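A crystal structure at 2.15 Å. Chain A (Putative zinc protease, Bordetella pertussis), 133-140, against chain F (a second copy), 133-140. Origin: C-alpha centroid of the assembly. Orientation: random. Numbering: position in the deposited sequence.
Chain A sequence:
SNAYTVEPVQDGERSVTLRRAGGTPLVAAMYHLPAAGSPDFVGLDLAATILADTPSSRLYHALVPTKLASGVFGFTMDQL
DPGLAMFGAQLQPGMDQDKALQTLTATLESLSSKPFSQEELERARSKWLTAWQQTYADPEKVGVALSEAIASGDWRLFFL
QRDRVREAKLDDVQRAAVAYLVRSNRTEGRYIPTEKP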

# COMPACT_ATOMS: atom_id res chain seq x y z
N GLN A 133 -8.54 -6.69 12.08
CA GLN A 133 -8.47 -7.95 11.28
C GLN A 133 -7.51 -7.78 10.10
O GLN A 133 -6.87 -8.74 9.66
CB GLN A 133 -9.84 -8.35 10.75
CG GLN A 133 -10.81 -8.90 11.78
CD GLN A 133 -10.34 -10.22 12.41
OE1 GLN A 133 -9.87 -11.13 11.72
NE2 GLN A 133 -10.49 -10.32 13.71
N GLN A 134 -7.42 -6.56 9.58
CA GLN A 134 -6.54 -6.24 8.49
C GLN A 134 -5.07 -6.28 8.91
O GLN A 134 -4.22 -6.81 8.19
CB GLN A 134 -6.92 -4.88 7.90
CG GLN A 134 -8.16 -4.92 6.99
CD GLN A 134 -8.58 -3.54 6.48
OE1 GLN A 134 -7.77 -2.59 6.47
NE2 GLN A 134 -9.84 -3.42 6.08
N THR A 135 -4.78 -5.73 10.09
CA THR A 135 -3.47 -5.87 10.73
C THR A 135 -3.17 -7.36 10.95
O THR A 135 -2.28 -7.94 10.32
CB THR A 135 -3.44 -5.10 12.08
OG1 THR A 135 -3.75 -3.72 11.83
CG2 THR A 135 -2.08 -5.17 12.75
N TYR A 136 -3.96 -8.00 11.81
CA TYR A 136 -3.83 -9.42 12.10
C TYR A 136 -3.58 -10.34 10.89
O TYR A 136 -2.88 -11.36 11.02
CB TYR A 136 -5.02 -9.89 12.95
CG TYR A 136 -5.03 -11.35 13.33
CD1 TYR A 136 -4.19 -11.85 14.33
CD2 TYR A 136 -5.89 -12.24 12.69
CE1 TYR A 136 -4.21 -13.21 14.67
CE2 TYR A 136 -5.90 -13.59 13.00
CZ TYR A 136 -5.08 -14.06 14.01
OH TYR A 136 -5.12 -15.39 14.30
N ALA A 137 -4.12 -9.96 9.73
CA ALA A 137 -4.03 -10.77 8.51
C ALA A 137 -2.65 -10.70 7.89
O ALA A 137 -2.28 -11.53 7.05
CB ALA A 137 -5.04 -10.28 7.50
N ASP A 138 -1.89 -9.68 8.30
CA ASP A 138 -0.62 -9.37 7.70
C ASP A 138 0.51 -9.46 8.74
O ASP A 138 0.66 -8.56 9.59
CB ASP A 138 -0.73 -7.97 7.10
CG ASP A 138 0.50 -7.56 6.34
OD1 ASP A 138 1.62 -7.71 6.86
OD2 ASP A 138 0.33 -7.06 5.21
N PRO A 139 1.33 -10.53 8.66
CA PRO A 139 2.39 -10.76 9.64
C PRO A 139 3.31 -9.56 9.90
O PRO A 139 3.75 -9.38 11.03
CB PRO A 139 3.16 -11.96 9.06
CG PRO A 139 2.11 -12.73 8.31
CD PRO A 139 1.26 -11.62 7.67
N GLU A 140 3.61 -8.75 8.88
CA GLU A 140 4.42 -7.53 9.11
C GLU A 140 3.71 -6.54 10.04
O GLU A 140 4.33 -5.97 10.94
CB GLU A 140 4.81 -6.81 7.80
CG GLU A 140 5.97 -5.82 8.04
CD GLU A 140 6.33 -4.92 6.86
OE1 GLU A 140 5.50 -4.05 6.48
OE2 GLU A 140 7.46 -5.02 6.34
N GLN F 133 -7.09 -14.86 2.58
CA GLN F 133 -7.54 -14.12 3.75
C GLN F 133 -7.16 -12.65 3.62
O GLN F 133 -7.95 -11.78 4.01
CB GLN F 133 -6.99 -14.71 5.05
CG GLN F 133 -7.58 -16.12 5.37
CD GLN F 133 -9.07 -16.06 5.77
OE1 GLN F 133 -9.58 -15.03 6.21
NE2 GLN F 133 -9.75 -17.19 5.62
N GLN F 134 -5.99 -12.35 3.05
CA GLN F 134 -5.68 -10.94 2.79
C GLN F 134 -6.68 -10.28 1.81
O GLN F 134 -7.12 -9.13 2.02
CB GLN F 134 -4.23 -10.77 2.39
CG GLN F 134 -3.26 -10.83 3.59
CD GLN F 134 -1.85 -11.17 3.17
OE1 GLN F 134 -1.55 -11.19 1.97
NE2 GLN F 134 -0.97 -11.44 4.14
N THR F 135 -7.08 -11.00 0.77
CA THR F 135 -8.09 -10.49 -0.16
C THR F 135 -9.43 -10.22 0.57
O THR F 135 -9.95 -9.10 0.56
CB THR F 135 -8.25 -11.49 -1.34
OG1 THR F 135 -7.00 -11.57 -2.04
CG2 THR F 135 -9.33 -11.04 -2.32
N TYR F 136 -9.90 -11.24 1.28
CA TYR F 136 -11.15 -11.23 2.04
C TYR F 136 -11.34 -10.10 3.05
O TYR F 136 -12.44 -9.60 3.18
CB TYR F 136 -11.35 -12.60 2.73
CG TYR F 136 -12.58 -12.69 3.56
CD1 TYR F 136 -13.86 -12.66 2.97
CD2 TYR F 136 -12.50 -12.80 4.94
CE1 TYR F 136 -14.99 -12.73 3.76
CE2 TYR F 136 -13.61 -12.89 5.71
CZ TYR F 136 -14.85 -12.86 5.11
OH TYR F 136 -15.96 -12.94 5.91
N ALA F 137 -10.27 -9.72 3.75
CA ALA F 137 -10.32 -8.66 4.76
C ALA F 137 -10.50 -7.26 4.14
O ALA F 137 -10.79 -6.28 4.84
CB ALA F 137 -9.08 -8.70 5.62
N ASP F 138 -10.35 -7.19 2.82
CA ASP F 138 -10.36 -5.92 2.15
C ASP F 138 -11.52 -5.79 1.17
O ASP F 138 -11.49 -6.35 0.07
CB ASP F 138 -9.00 -5.64 1.49
CG ASP F 138 -8.89 -4.21 0.97
OD1 ASP F 138 -9.94 -3.60 0.68
OD2 ASP F 138 -7.77 -3.67 0.85
N PRO F 139 -12.56 -5.03 1.56
CA PRO F 139 -13.76 -5.02 0.74
C PRO F 139 -13.48 -4.61 -0.71
O PRO F 139 -14.14 -5.11 -1.61
CB PRO F 139 -14.67 -4.02 1.47
CG PRO F 139 -14.27 -4.21 2.91
CD PRO F 139 -12.76 -4.31 2.83
N GLU F 140 -12.47 -3.77 -0.93
CA GLU F 140 -12.10 -3.39 -2.29
C GLU F 140 -11.52 -4.59 -3.07
O GLU F 140 -11.79 -4.78 -4.25
CB GLU F 140 -11.11 -2.20 -2.28
CG GLU F 140 -11.29 -1.26 -1.06
CD GLU F 140 -11.18 0.22 -1.39
OE1 GLU F 140 -10.05 0.75 -1.34
OE2 GLU F 140 -12.23 0.85 -1.65

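How do the two backbones meet? Each copy brings the end of one helix, a short turn and the start of the next, and the register is reciprocal: Gln A134 CA lies 5.8 Å from Ala F137 CA, and Ala A137 CA lies 6.0 Å from Gln F134 CA. The same pairing therefore occurs twice, with the roles exchanged, and the two stretches together bury a modest 266 Å², counting both sides.

What does Gln A134 contribute? Its CA-to-CB bond points sideways, but the extended chain (chi1 m, chi2 t) carries the amide to the other copy, where NE2 donates to Ala F137 O at 3.3 Å. Its aliphatic part packs too, with CG 4.1 Å from Ala F137 CB.

What does Ala A137 offer chain F? Its CA-to-CB bond points toward chain F, and the small methyl packs on the aliphatic part of Gln F134, with Ala A137 CB 4.3 Å from Gln F134 CG. The backbone carbonyl, a good acceptor, meets the amide N-H: Ala A137 O accepts from Gln F134 NE2 at 3.2 Å. The N-H...O angle of 168° is straighter than the 137° of the first bond.

What borders the contact beyond Ala A137? Pro A139 CD rests 4.2 Å from Gln F134 NE2, a van der Waals contact beside the hydrogen bond. Pro A139 begins the following helix, which Asp A138 caps, its OD1 accepting a weak bond from Glu A140 N at 3.0 Å.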